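Local coordinates for protein enolase from the environmental genome shotgun sequencing of the Sargasso Sea (PDB 2QGY) that is of unknown function but binds magnesium and belongs to the enolase superfamily, whose members typically abstract a proton next to a substrate carboxylate, at residues I66-E69 / L70-I74; A107-I110 / A111-I115. All coordinates share one frame; numbering follows the deposited sequence.

Interaction 1 of 2, residues I66-E69 / L70-I74; sequences IIKE and LFREI
K68, E69 and R72 meet on the polar flank of the last turns of helix 60-74, an alpha-helix of the N-terminal capping domain of the enolase fold. K68 and R72, one turn apart, run side by side and point the same way. With chi1 at 179° the K68 chain leaves the helix away from its own N, and a bend at chi3 brings CE over one face of the guanidinium. The two cationic ends are also close, K68 NZ lying 3.2 Å from R72 NH2; E379, which forms a salt bridge with R72 NE and a weak, long ion pair with K68, probably eases this. E69 comes in across R72, its carboxylate plane 89° from the guanidinium plane. E69 OE2 lies 3.0 Å from R72 NH1; because this oxygen stands well out of the guanidinium plane, no N-H points at it and the salt bridge is one of charge alone. On another flank I66 and L70 lie alongside each other, CG2 of I66 3.9 Å from CD1 of L70; L70 also packs on F58 of the second subunit, and I66 on its R59. Among the backbone bonds, L70 N donates to I66 O at 2.9 Å, with an N-H...O angle of 167°.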
loop_
_atom_site.group_PDB
_atom_site.type_symbol
_atom_site.label_atom_id
_atom_site.label_comp_id
_atom_site.label_asym_id
_atom_site.label_seq_id
_atom_site.Cartn_x
_atom_site.Cartn_y
_atom_site.Cartn_z
ATOM N N ILE A 66 2.853 -1.916 -13.308
ATOM C CA ILE A 66 1.883 -0.888 -12.953
ATOM C C ILE A 66 2.180 0.444 -13.643
ATOM O O ILE A 66 1.276 1.044 -14.228
ATOM C CB ILE A 66 1.773 -0.715 -11.412
ATOM C CG1 ILE A 66 1.167 -1.980 -10.796
ATOM C CG2 ILE A 66 0.906 0.510 -11.068
ATOM C CD1 ILE A 66 1.329 -1.976 -9.249
ATOM N N ILE A 67 3.433 0.900 -13.604
ATOM C CA ILE A 67 3.796 2.080 -14.371
ATOM C C ILE A 67 3.405 1.909 -15.840
ATOM O O ILE A 67 2.846 2.830 -16.444
ATOM C CB ILE A 67 5.342 2.364 -14.307
ATOM C CG1 ILE A 67 5.733 2.753 -12.876
ATOM C CG2 ILE A 67 5.751 3.485 -15.302
ATOM C CD1 ILE A 67 7.255 2.760 -12.623
ATOM N N LYS A 68 3.716 0.751 -16.413
ATOM C CA LYS A 68 3.385 0.488 -17.806
ATOM C C LYS A 68 1.869 0.568 -18.051
ATOM O O LYS A 68 1.422 1.169 -19.046
ATOM C CB LYS A 68 3.908 -0.892 -18.255
ATOM C CG LYS A 68 3.553 -1.199 -19.732
ATOM C CD LYS A 68 4.305 -2.406 -20.297
ATOM C CE LYS A 68 3.407 -3.647 -20.396
ATOM N NZ LYS A 68 4.037 -4.822 -21.141
ATOM N N GLU A 69 1.077 -0.003 -17.144
ATOM C CA GLU A 69 -0.379 0.035 -17.339
ATOM C C GLU A 69 -0.974 1.422 -17.191
ATOM O O GLU A 69 -1.913 1.821 -17.935
ATOM C CB GLU A 69 -1.099 -0.943 -16.416
ATOM C CG GLU A 69 -0.899 -2.421 -16.766
ATOM C CD GLU A 69 -1.308 -2.782 -18.201
ATOM O OE1 GLU A 69 -2.358 -2.295 -18.672
ATOM O OE2 GLU A 69 -0.583 -3.566 -18.855
ATOM N N LEU A 70 -0.428 2.174 -16.238
ATOM C CA LEU A 70 -0.836 3.558 -16.051
ATOM C C LEU A 70 -0.457 4.378 -17.280
ATOM O O LEU A 70 -1.237 5.190 -17.764
ATOM C CB LEU A 70 -0.231 4.136 -14.784
ATOM C CG LEU A 70 -0.800 3.530 -13.494
ATOM C CD1 LEU A 70 -0.058 4.064 -12.259
ATOM C CD2 LEU A 70 -2.289 3.762 -13.339
ATOM N N PHE A 71 0.733 4.128 -17.808
ATOM C CA PHE A 71 1.184 4.848 -18.964
ATOM C C PHE A 71 0.230 4.660 -20.137
ATOM O O PHE A 71 -0.143 5.635 -20.780
ATOM C CB PHE A 71 2.594 4.418 -19.343
ATOM C CG PHE A 71 3.036 4.922 -20.679
ATOM C CD1 PHE A 71 3.529 6.216 -20.809
ATOM C CD2 PHE A 71 2.971 4.105 -21.799
ATOM C CE1 PHE A 71 3.941 6.689 -22.028
ATOM C CE2 PHE A 71 3.382 4.586 -23.032
ATOM C CZ PHE A 71 3.859 5.871 -23.137
ATOM N N ARG A 72 -0.155 3.418 -20.403
ATOM C CA ARG A 72 -1.059 3.095 -21.509
ATOM C C ARG A 72 -2.367 3.851 -21.344
ATOM O O ARG A 72 -2.897 4.428 -22.310
ATOM C CB ARG A 72 -1.332 1.599 -21.569
ATOM C CG ARG A 72 -0.190 0.764 -22.118
ATOM C CD ARG A 72 -0.642 -0.688 -22.296
ATOM N NE ARG A 72 0.483 -1.568 -22.606
ATOM C CZ ARG A 72 0.506 -2.884 -22.378
ATOM N NH1 ARG A 72 -0.527 -3.494 -21.806
ATOM N NH2 ARG A 72 1.580 -3.593 -22.709
ATOM N N GLU A 73 -2.882 3.868 -20.123
ATOM C CA GLU A 73 -4.148 4.543 -19.855
ATOM C C GLU A 73 -4.069 6.052 -20.075
ATOM O O GLU A 73 -4.990 6.662 -20.598
ATOM C CB GLU A 73 -4.633 4.208 -18.436
ATOM C CG GLU A 73 -5.965 4.845 -18.052
ATOM C CD GLU A 73 -7.167 4.331 -18.867
ATOM O OE1 GLU A 73 -7.055 3.310 -19.589
ATOM O OE2 GLU A 73 -8.244 4.956 -18.762
ATOM N N ILE A 74 -2.960 6.659 -19.693
ATOM C CA ILE A 74 -2.843 8.106 -19.791
ATOM C C ILE A 74 -2.265 8.619 -21.114
ATOM O O ILE A 74 -2.334 9.818 -21.374
ATOM C CB ILE A 74 -2.020 8.679 -18.626
ATOM C CG1 ILE A 74 -0.556 8.240 -18.763
ATOM C CG2 ILE A 74 -2.644 8.240 -17.290
ATOM C CD1 ILE A 74 0.444 9.122 -18.048
#

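Interaction 2 of 2, residues A107-I110 / A111-I115; sequences AIEI and ALWDI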
loop_
_atom_site.group_PDB
_atom_site.type_symbol
_atom_site.label_atom_id
_atom_site.label_comp_id
_atom_site.label_asym_id
_atom_site.label_seq_id
_atom_site.Cartn_x
_atom_site.Cartn_y
_atom_site.Cartn_z
ATOM N N ALA A 107 6.916 7.870 -9.974
ATOM C CA ALA A 107 7.870 7.851 -11.067
ATOM C C ALA A 107 7.261 8.634 -12.251
ATOM O O ALA A 107 7.951 9.433 -12.865
ATOM C CB ALA A 107 8.223 6.437 -11.468
ATOM N N ILE A 108 5.987 8.403 -12.536
ATOM C CA ILE A 108 5.347 9.032 -13.697
ATOM C C ILE A 108 5.209 10.529 -13.396
ATOM O O ILE A 108 5.588 11.362 -14.225
ATOM C CB ILE A 108 3.978 8.432 -14.020
ATOM C CG1 ILE A 108 4.107 6.976 -14.478
ATOM C CG2 ILE A 108 3.285 9.276 -15.130
ATOM C CD1 ILE A 108 2.738 6.206 -14.488
ATOM N N GLU A 109 4.738 10.885 -12.192
ATOM C CA GLU A 109 4.545 12.315 -11.930
ATOM C C GLU A 109 5.855 13.073 -11.989
ATOM O O GLU A 109 5.905 14.202 -12.503
ATOM C CB GLU A 109 3.824 12.589 -10.606
ATOM C CG GLU A 109 3.224 14.000 -10.559
ATOM C CD GLU A 109 2.783 14.402 -9.167
ATOM O OE1 GLU A 109 1.804 13.824 -8.630
ATOM O OE2 GLU A 109 3.431 15.316 -8.638
ATOM N N ILE A 110 6.917 12.476 -11.476
ATOM C CA ILE A 110 8.231 13.118 -11.478
ATOM C C ILE A 110 8.665 13.347 -12.928
ATOM O O ILE A 110 9.202 14.409 -13.260
ATOM C CB ILE A 110 9.270 12.263 -10.708
ATOM C CG1 ILE A 110 8.997 12.372 -9.186
ATOM C CG2 ILE A 110 10.727 12.750 -11.012
ATOM C CD1 ILE A 110 9.756 11.349 -8.338
ATOM N N ALA A 111 8.439 12.364 -13.792
ATOM C CA ALA A 111 8.780 12.550 -15.233
ATOM C C ALA A 111 7.984 13.682 -15.905
ATOM O O ALA A 111 8.517 14.395 -16.776
ATOM C CB ALA A 111 8.610 11.269 -16.010
ATOM N N LEU A 112 6.710 13.812 -15.532
ATOM C CA LEU A 112 5.872 14.891 -16.073
ATOM C C LEU A 112 6.361 16.269 -15.589
ATOM O O LEU A 112 6.304 17.267 -16.333
ATOM C CB LEU A 112 4.393 14.652 -15.753
ATOM C CG LEU A 112 3.705 13.386 -16.303
ATOM C CD1 LEU A 112 2.247 13.353 -15.959
ATOM C CD2 LEU A 112 3.896 13.172 -17.848
ATOM N N TRP A 113 6.869 16.329 -14.358
ATOM C CA TRP A 113 7.483 17.553 -13.846
ATOM C C TRP A 113 8.745 17.914 -14.623
ATOM O O TRP A 113 8.985 19.105 -14.881
ATOM C CB TRP A 113 7.828 17.455 -12.356
ATOM C CG TRP A 113 6.649 17.716 -11.452
ATOM C CD1 TRP A 113 5.925 16.783 -10.770
ATOM C CD2 TRP A 113 6.050 18.992 -11.138
ATOM N NE1 TRP A 113 4.920 17.391 -10.037
ATOM C CE2 TRP A 113 4.972 18.741 -10.247
ATOM C CE3 TRP A 113 6.325 20.314 -11.509
ATOM C CZ2 TRP A 113 4.163 19.759 -9.743
ATOM C CZ3 TRP A 113 5.513 21.329 -11.004
ATOM C CH2 TRP A 113 4.451 21.046 -10.127
ATOM N N ASP A 114 9.548 16.909 -14.961
ATOM C CA ASP A 114 10.785 17.118 -15.720
ATOM C C ASP A 114 10.385 17.719 -17.078
ATOM O O ASP A 114 10.951 18.739 -17.541
ATOM C CB ASP A 114 11.480 15.754 -15.913
ATOM C CG ASP A 114 12.910 15.875 -16.485
ATOM O OD1 ASP A 114 13.555 16.931 -16.303
ATOM O OD2 ASP A 114 13.408 14.897 -17.080
ATOM N N ILE A 115 9.414 17.075 -17.707
ATOM C CA ILE A 115 8.873 17.519 -19.024
ATOM C C ILE A 115 8.375 18.962 -18.902
ATOM O O ILE A 115 8.760 19.833 -19.698
ATOM C CB ILE A 115 7.762 16.580 -19.527
ATOM C CG1 ILE A 115 8.410 15.265 -19.982
ATOM C CG2 ILE A 115 6.916 17.242 -20.707
ATOM C CD1 ILE A 115 7.465 14.056 -20.071
#
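E109 and W113, one turn apart on helix 99-120, lie side by side and point the same way, joined by a side-chain hydrogen bond within this long alpha-helix of the enolase-superfamily N-terminal domain. No side of this contact is a solvent side, since every touching residue is buried; the contrast is between a close polar pairing and a looser apolar pair. On the close side, W113 NE1 donates to E109 OE2 at 2.9 Å. The oxygen sits at the ring edge, only 1° out of the indole plane, while the carboxylate is turned 51° against that plane and receives the N-H on its anti side, from somewhat out of its own plane. E109 reaches this edge because its CG is anti to the backbone N (chi1 -161°) and the chain stays extended beyond it. The same oxygen accepts a hydrogen bond from the backbone N of I283 and a weak one from that of L282, so a buried carboxylate oxygen is gripped by the indole and by the start of helix 282-294, which would probably help to stabilise its negative charge.

The apolar pair is slacker. The side chains of I108 and L112 come no nearer than 4.3 Å, between CG2 of I108 and CD1 of L112, though F85 of helix 82-93 packs on both and helix 60-74 on I108. The methyl of A111 rests near the backbone instead, its CB 3.5 Å from I108 O. D114 turns its carboxylate to partners beyond this turn, the backbone N atoms of W50 and L360 and, in a salt bridge, K118 NZ. Backbone bonds run regularly beneath these side chains, and W113 CD1 lies just 3.1 Å from E109 O, the carbonyl that also accepts the hydrogen of W113 N.

In the fold
Interactions 1 and 2 are successive in the chain and lie on two packed helices of the N-terminal domain, 60-74 and 99-120, with centres 13 Å apart. I108 is the main link: its CD1 lies 3.6 Å from L70 CB and its CG2 4.1 Å from I74 CD1, with A107 CB 4.0 Å from I67 CD1 beside it. Interaction 1 is the more peripheral, about 23 Å from the chain centre to its own centre, and adjoins the second subunit; interaction 2, at about 15 Å, reaches helix 282-294 of the barrel domain through E109. Neither includes the magnesium ligands D200, E226 and E252, which belong to the barrel domain.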